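Local coordinates for protein Alpha/beta hydrolase (Pseudomonas aeruginosa PAO1, PDB 4R1D) that binds calcium and probably acts as a lipase effector of the H2 type VI secretion system, held in check by its immunity protein Tli4, at residues 151-156 with 201-205; 196-202 with 556-561; 307-311 with 462-466. All coordinates share one frame. Numbering follows the deposited sequence.

Contact 1 (151-156 with 201-205). With CA (calcium ion), chain C.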
# COMPACT_ATOMS: atom_id res chain seq x y z
N MET A 151 25.13 1.00 -0.13
CA MET A 151 25.43 1.32 1.25
C MET A 151 26.13 0.13 1.91
O MET A 151 27.07 0.29 2.69
CB MET A 151 24.15 1.68 2.01
CG MET A 151 23.54 2.99 1.56
SD MET A 151 22.23 3.56 2.67
CE MET A 151 20.96 2.28 2.45
N GLU A 152 25.67 -1.07 1.59
CA GLU A 152 26.25 -2.27 2.19
C GLU A 152 27.74 -2.36 1.84
O GLU A 152 28.58 -2.55 2.72
CB GLU A 152 25.51 -3.52 1.72
CG GLU A 152 25.95 -4.81 2.41
CD GLU A 152 25.23 -5.06 3.72
OE1 GLU A 152 24.09 -4.59 3.90
OE2 GLU A 152 25.80 -5.73 4.59
N ARG A 153 28.06 -2.24 0.55
CA ARG A 153 29.45 -2.38 0.14
C ARG A 153 30.30 -1.19 0.58
O ARG A 153 31.44 -1.36 1.02
CB ARG A 153 29.60 -2.62 -1.37
CG ARG A 153 29.26 -1.49 -2.32
CD ARG A 153 29.55 -1.94 -3.77
NE ARG A 153 29.37 -0.87 -4.74
CZ ARG A 153 30.37 -0.16 -5.26
NH1 ARG A 153 31.63 -0.43 -4.93
NH2 ARG A 153 30.11 0.81 -6.13
N ARG A 154 29.74 0.00 0.48
CA ARG A 154 30.48 1.19 0.93
C ARG A 154 30.78 1.11 2.42
O ARG A 154 31.91 1.34 2.85
CB ARG A 154 29.71 2.48 0.59
CG ARG A 154 29.66 2.80 -0.92
CD ARG A 154 30.84 3.66 -1.35
NE ARG A 154 30.71 4.13 -2.73
CZ ARG A 154 31.32 3.58 -3.77
NH1 ARG A 154 32.15 2.55 -3.59
NH2 ARG A 154 31.13 4.08 -4.99
N LEU A 155 29.78 0.77 3.22
CA LEU A 155 29.97 0.77 4.68
C LEU A 155 30.82 -0.40 5.17
O LEU A 155 31.37 -0.36 6.27
CB LEU A 155 28.62 0.85 5.41
CG LEU A 155 27.84 2.14 5.17
CD1 LEU A 155 26.39 2.01 5.61
CD2 LEU A 155 28.51 3.34 5.86
N ASP A 156 30.92 -1.44 4.34
CA ASP A 156 31.75 -2.61 4.63
C ASP A 156 33.18 -2.38 4.17
O ASP A 156 34.06 -3.22 4.38
CB ASP A 156 31.19 -3.85 3.92
CG ASP A 156 29.97 -4.43 4.62
OD1 ASP A 156 29.66 -3.97 5.74
OD2 ASP A 156 29.33 -5.36 4.06
N GLN A 201 30.46 -2.65 12.20
CA GLN A 201 30.01 -3.45 11.07
C GLN A 201 28.57 -3.08 10.72
O GLN A 201 27.64 -3.35 11.48
CB GLN A 201 30.10 -4.95 11.38
CG GLN A 201 31.52 -5.47 11.61
CD GLN A 201 32.07 -5.10 12.97
OE1 GLN A 201 31.33 -4.76 13.89
NE2 GLN A 201 33.39 -5.16 13.12
N PHE A 202 28.40 -2.43 9.57
CA PHE A 202 27.08 -1.99 9.16
C PHE A 202 26.46 -3.09 8.32
O PHE A 202 27.14 -3.71 7.51
CB PHE A 202 27.17 -0.72 8.32
CG PHE A 202 27.80 0.44 9.04
CD1 PHE A 202 27.02 1.38 9.70
CD2 PHE A 202 29.19 0.59 9.06
CE1 PHE A 202 27.61 2.45 10.36
CE2 PHE A 202 29.78 1.66 9.73
CZ PHE A 202 28.99 2.59 10.37
N ASP A 203 25.18 -3.35 8.53
CA ASP A 203 24.40 -4.26 7.70
C ASP A 203 23.07 -3.58 7.38
O ASP A 203 22.43 -3.04 8.28
CB ASP A 203 24.07 -5.55 8.46
CG ASP A 203 25.26 -6.48 8.61
OD1 ASP A 203 26.18 -6.46 7.76
OD2 ASP A 203 25.26 -7.27 9.58
N VAL A 204 22.65 -3.63 6.12
CA VAL A 204 21.39 -2.98 5.73
C VAL A 204 20.23 -3.98 5.78
O VAL A 204 20.26 -5.00 5.09
CB VAL A 204 21.47 -2.42 4.31
CG1 VAL A 204 20.15 -1.73 3.93
CG2 VAL A 204 22.66 -1.43 4.18
N TRP A 205 19.22 -3.66 6.58
CA TRP A 205 18.02 -4.48 6.70
C TRP A 205 16.86 -3.68 6.12
O TRP A 205 16.85 -2.46 6.20
CB TRP A 205 17.73 -4.79 8.17
CG TRP A 205 18.77 -5.66 8.78
CD1 TRP A 205 20.02 -5.29 9.18
CD2 TRP A 205 18.66 -7.06 9.07
NE1 TRP A 205 20.69 -6.37 9.71
CE2 TRP A 205 19.88 -7.47 9.64
CE3 TRP A 205 17.64 -8.01 8.90
CZ2 TRP A 205 20.11 -8.79 10.06
CZ3 TRP A 205 17.87 -9.32 9.31
CH2 TRP A 205 19.10 -9.70 9.87
CA CA C . 27.71 -5.52 6.07
O HOH W 1 30.57 -2.69 7.80
O HOH W 2 27.65 -7.99 5.32
O HOH W 3 29.46 -6.54 7.76

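Contact 2 (196-202 with 556-561). With CA (calcium ion), chain C.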
# COMPACT_ATOMS: atom_id res chain seq x y z
N ARG A 196 36.78 6.22 12.88
CA ARG A 196 35.86 5.85 13.93
C ARG A 196 34.74 4.98 13.36
O ARG A 196 34.37 3.97 13.94
CB ARG A 196 35.25 7.09 14.57
CG ARG A 196 34.11 6.77 15.52
CD ARG A 196 34.57 5.89 16.67
NE ARG A 196 34.33 6.47 18.00
CZ ARG A 196 34.09 7.75 18.26
NH1 ARG A 196 34.07 8.66 17.29
NH2 ARG A 196 33.89 8.14 19.52
N ALA A 197 34.20 5.38 12.22
CA ALA A 197 33.06 4.66 11.66
C ALA A 197 33.48 3.26 11.25
O ALA A 197 32.69 2.32 11.33
CB ALA A 197 32.47 5.43 10.49
N SER A 198 34.73 3.11 10.82
CA SER A 198 35.22 1.83 10.33
C SER A 198 35.32 0.78 11.43
O SER A 198 35.52 -0.40 11.17
CB SER A 198 36.59 1.98 9.65
OG SER A 198 37.62 2.15 10.61
N ARG A 199 35.16 1.21 12.68
CA ARG A 199 35.18 0.29 13.80
C ARG A 199 33.89 -0.51 13.92
O ARG A 199 33.83 -1.49 14.66
CB ARG A 199 35.51 1.03 15.09
CG ARG A 199 36.88 1.70 15.00
CD ARG A 199 37.37 2.18 16.35
NE ARG A 199 37.49 3.63 16.43
CZ ARG A 199 38.63 4.31 16.24
NH1 ARG A 199 39.75 3.67 15.96
NH2 ARG A 199 38.63 5.63 16.34
N TYR A 200 32.87 -0.09 13.17
CA TYR A 200 31.56 -0.74 13.24
C TYR A 200 31.27 -1.60 12.02
O TYR A 200 31.77 -1.33 10.94
CB TYR A 200 30.45 0.30 13.38
CG TYR A 200 30.54 1.09 14.65
CD1 TYR A 200 29.89 0.67 15.80
CD2 TYR A 200 31.30 2.25 14.71
CE1 TYR A 200 29.98 1.40 16.98
CE2 TYR A 200 31.39 2.98 15.87
CZ TYR A 200 30.73 2.55 17.00
OH TYR A 200 30.84 3.29 18.16
N GLN A 201 30.46 -2.65 12.20
CA GLN A 201 30.01 -3.45 11.07
C GLN A 201 28.57 -3.08 10.72
O GLN A 201 27.64 -3.35 11.48
CB GLN A 201 30.10 -4.95 11.38
CG GLN A 201 31.52 -5.47 11.61
CD GLN A 201 32.07 -5.10 12.97
OE1 GLN A 201 31.33 -4.76 13.89
NE2 GLN A 201 33.39 -5.16 13.12
N PHE A 202 28.40 -2.43 9.57
CA PHE A 202 27.08 -1.99 9.16
C PHE A 202 26.46 -3.09 8.32
O PHE A 202 27.14 -3.71 7.51
CB PHE A 202 27.17 -0.72 8.32
CG PHE A 202 27.80 0.44 9.04
CD1 PHE A 202 27.02 1.38 9.70
CD2 PHE A 202 29.19 0.59 9.06
CE1 PHE A 202 27.61 2.45 10.36
CE2 PHE A 202 29.78 1.66 9.73
CZ PHE A 202 28.99 2.59 10.37
N THR A 556 26.90 8.03 13.14
CA THR A 556 27.77 7.02 13.76
C THR A 556 28.74 7.60 14.80
O THR A 556 29.13 6.91 15.76
CB THR A 556 28.53 6.24 12.66
OG1 THR A 556 27.59 5.54 11.83
CG2 THR A 556 29.50 5.25 13.25
N GLN A 557 29.13 8.85 14.63
CA GLN A 557 30.03 9.49 15.59
C GLN A 557 29.43 9.49 17.00
O GLN A 557 30.14 9.58 18.01
CB GLN A 557 30.39 10.91 15.14
CG GLN A 557 30.92 10.98 13.70
CD GLN A 557 32.02 9.96 13.41
OE1 GLN A 557 31.94 9.19 12.45
NE2 GLN A 557 33.06 9.97 14.24
N LEU A 558 28.10 9.37 17.07
CA LEU A 558 27.38 9.34 18.34
C LEU A 558 27.33 7.96 19.00
O LEU A 558 26.94 7.83 20.16
CB LEU A 558 25.95 9.86 18.15
CG LEU A 558 25.90 11.30 17.65
CD1 LEU A 558 24.48 11.71 17.32
CD2 LEU A 558 26.50 12.25 18.70
N ALA A 559 27.72 6.92 18.26
CA ALA A 559 27.60 5.57 18.77
C ALA A 559 28.59 5.38 19.91
O ALA A 559 29.71 5.85 19.84
CB ALA A 559 27.88 4.56 17.66
N ASP A 560 28.16 4.69 20.97
CA ASP A 560 29.05 4.42 22.09
C ASP A 560 29.95 3.24 21.76
O ASP A 560 29.59 2.40 20.93
CB ASP A 560 28.25 4.14 23.36
CG ASP A 560 27.74 5.40 24.02
OD1 ASP A 560 28.53 6.36 24.16
OD2 ASP A 560 26.54 5.44 24.39
N TRP A 561 31.11 3.18 22.39
CA TRP A 561 32.02 2.04 22.25
C TRP A 561 33.41 2.34 22.79
O TRP A 561 33.59 3.14 23.70
CB TRP A 561 32.09 1.59 20.78
CG TRP A 561 33.48 1.39 20.30
CD1 TRP A 561 34.07 0.20 19.97
CD2 TRP A 561 34.46 2.40 20.08
NE1 TRP A 561 35.37 0.41 19.57
CE2 TRP A 561 35.63 1.76 19.63
CE3 TRP A 561 34.47 3.79 20.24
CZ2 TRP A 561 36.79 2.46 19.33
CZ3 TRP A 561 35.63 4.48 19.93
CH2 TRP A 561 36.77 3.82 19.48
CA CA C . 27.71 -5.52 6.07
O HOH W 2 27.65 -7.99 5.32
O HOH W 3 29.46 -6.54 7.76

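Contact 3 (307-311 with 462-466)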
# COMPACT_ATOMS: atom_id res chain seq x y z
N GLY A 307 -4.53 3.75 -10.52
CA GLY A 307 -5.63 3.88 -11.45
C GLY A 307 -5.37 4.90 -12.54
O GLY A 307 -4.47 5.74 -12.42
N ARG A 308 -6.16 4.82 -13.61
CA ARG A 308 -5.97 5.68 -14.78
C ARG A 308 -7.06 6.75 -14.90
O ARG A 308 -7.07 7.51 -15.87
CB ARG A 308 -5.96 4.84 -16.05
CG ARG A 308 -4.81 3.87 -16.11
CD ARG A 308 -3.50 4.62 -16.06
NE ARG A 308 -2.39 3.70 -16.28
CZ ARG A 308 -1.11 4.05 -16.18
NH1 ARG A 308 -0.78 5.30 -15.87
NH2 ARG A 308 -0.17 3.14 -16.40
N ASN A 309 -7.97 6.77 -13.95
CA ASN A 309 -8.94 7.86 -13.85
C ASN A 309 -9.36 8.04 -12.40
O ASN A 309 -8.92 7.30 -11.50
CB ASN A 309 -10.16 7.64 -14.78
CG ASN A 309 -10.91 6.35 -14.49
OD1 ASN A 309 -11.06 5.95 -13.34
ND2 ASN A 309 -11.39 5.68 -15.54
N ALA A 310 -10.19 9.05 -12.17
CA ALA A 310 -10.62 9.40 -10.82
C ALA A 310 -11.20 8.21 -10.06
O ALA A 310 -10.83 7.97 -8.91
CB ALA A 310 -11.66 10.52 -10.89
N GLY A 311 -12.13 7.50 -10.69
CA GLY A 311 -12.86 6.44 -10.01
C GLY A 311 -11.94 5.32 -9.56
O GLY A 311 -12.13 4.75 -8.49
N ASP A 462 -14.96 14.22 -16.71
CA ASP A 462 -14.65 12.99 -17.44
C ASP A 462 -13.72 12.09 -16.63
O ASP A 462 -13.14 11.14 -17.17
CB ASP A 462 -14.02 13.32 -18.79
CG ASP A 462 -12.61 13.86 -18.67
OD1 ASP A 462 -12.21 14.27 -17.55
OD2 ASP A 462 -11.90 13.88 -19.69
N GLU A 463 -13.59 12.40 -15.35
CA GLU A 463 -12.72 11.64 -14.44
C GLU A 463 -11.26 11.66 -14.85
O GLU A 463 -10.45 10.89 -14.33
CB GLU A 463 -13.23 10.20 -14.26
CG GLU A 463 -14.54 10.13 -13.48
CD GLU A 463 -14.96 8.73 -13.09
OE1 GLU A 463 -14.08 7.86 -12.89
OE2 GLU A 463 -16.18 8.49 -12.98
N ASN A 464 -10.92 12.56 -15.78
CA ASN A 464 -9.55 12.68 -16.27
C ASN A 464 -9.08 14.15 -16.35
O ASN A 464 -8.03 14.44 -16.91
CB ASN A 464 -9.38 11.99 -17.64
CG ASN A 464 -9.29 10.46 -17.54
OD1 ASN A 464 -9.98 9.73 -18.24
ND2 ASN A 464 -8.40 9.97 -16.67
N GLY A 465 -9.86 15.07 -15.78
CA GLY A 465 -9.37 16.42 -15.60
C GLY A 465 -10.22 17.53 -16.22
O GLY A 465 -9.88 18.70 -16.08
N THR A 466 -11.31 17.18 -16.89
CA THR A 466 -12.13 18.24 -17.49
C THR A 466 -13.64 18.04 -17.40
O THR A 466 -14.14 16.91 -17.43
CB THR A 466 -11.72 18.51 -18.96
OG1 THR A 466 -12.23 19.79 -19.37
CG2 THR A 466 -12.25 17.41 -19.89
O HOH W 4 -13.73 5.15 -12.91
O HOH W 5 -10.39 7.03 -18.24

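Contact 1 (151-156 with 201-205)
A calcium ion bridges the C-terminal end region of helix 141-155 and strand 201-206, and three carboxylates and a backbone carbonyl converge on it. E152 OE2 (2.4 Å from the ion), both carboxylate oxygens of D156 (OD1 2.5 Å, OD2 2.6 Å), the backbone F202 O (2.4 Å) and D203 OD1 (2.5 Å) join two waters at 2.6 Å each, giving seven ligating atoms. The metal explains why E152 OE2 and D203 OD1 tolerate a separation of 3.3 Å; D203 OD2 is hydrogen-bonded to Y234 OH. The other carboxylate oxygen of E152 works differently: V204 N donates to E152 OE1 (2.8 Å, 165°), and R134 forms a salt bridge with the same oxygen. Water 1 donates to L155 O and D156 OD1 and accepts from F202 N. Alongside, L155 CD2 makes a CH-pi contact 4.3 Å from the F202 ring centroid, 9° off the normal, and M151 CB meets V204 CG2 at 4.1 Å. The segment axes run antiparallel (179°) and approach to 7.8 Å. Helix 141-155 is thereby fastened to an edge strand, 201-206, of the parallel sheet, next to strand 48-54, with helix 542-556 packing against L155 and F202.

Contact 2 (196-202 with 556-561)
The link between helix 191-197 and the calcium-bearing edge strand packs here against the end of helix 542-556 and the residues after it, just behind the metal site: F202 O binds the ion at 2.4 Å, while F202 CE1 lies 3.4 Å from T556 OG1, whose hydrogen bond goes back to V552 O. Y200 is central. Its CD2 sits 3.8 Å from T556 CG2, its CZ 3.5 Å from A559 CB, and its OH donates to D560 O at 3.2 Å. A197 CB extends the apolar patch, 4.1 Å from T556 CG2. W561, the last modelled residue, is poorly ordered; its ring lies obliquely to that of Y200 (planes at 56°), and its CZ3 sits 3.1 Å from R196 NE, at the guanidinium edge. Both backbones reverse in type I β-turns, A197-Y200 (Y200 N to A197 O, 3.0 Å) and T556-A559 (A559 N to T556 O, 2.9 Å). Strand 201-206 edges a six-stranded parallel sheet beside 48-54, flanked by helices, consistent with the α/β-hydrolase fold.

Contact 3 (307-311 with 462-466)
E463 buries 79 Å² in this contact, more than any other residue, and reaches the start of helix 310-317 with both backbone and side chain. A310 N donates to E463 O (2.8 Å, 157°), and G311 N donates to E463 OE1 (3.0 Å, 137°). Two amides at the helix start, which have no partners within the helix's own i to i-4 pattern, are thus taken up by a residue from a distant loop. The CB atoms of A310 and E463 stand 3.7 Å apart. A side chain at G311 would clash, since an ideal CB would lie 2.8 Å from E463 OE1. The carboxylate is also held from behind: E463 OE2 hydrogen-bonds Y386. N309, with 38 Å² covered, is the N-cap of the helix, its OD1 accepting from the backbone N of E312. Water 4 donates to both N309 OD1 (2.8 Å) and E463 OE1 (2.7 Å), joining intrinsic cap and incoming glutamate. On the loop side, D462 forms an Asx turn, with OD1 accepting from N464 N (2.8 Å) and also from T466 N (3.1 Å). N464, burying 35 Å², then presents its ND2 to R308 O (2.9 Å, 145°) and to C296 O, while water 5 connects N464 OD1 (2.7 Å) with N309 ND2 (3.2 Å).

How the contacts relate
Contacts 1 and 2 share Q201 and F202 on strand 201-206, and their centres lie 12 Å apart. F202 belongs to both: its carbonyl is part of the calcium site of contact 1, while its ring reaches T556 at the end of helix 542-556 in contact 2. Contact 1 supplies all four protein residues that bind the ion; contact 2 contributes F202 alone. Contact 3 stands apart, its centre 43 Å from that of contact 1 and 51 Å from that of contact 2, with nearest atoms about 28 and 37 Å away. It lies across the chain's centre from both, far from the calcium, yet in sequence falls inside the long loop that contact 2 closes.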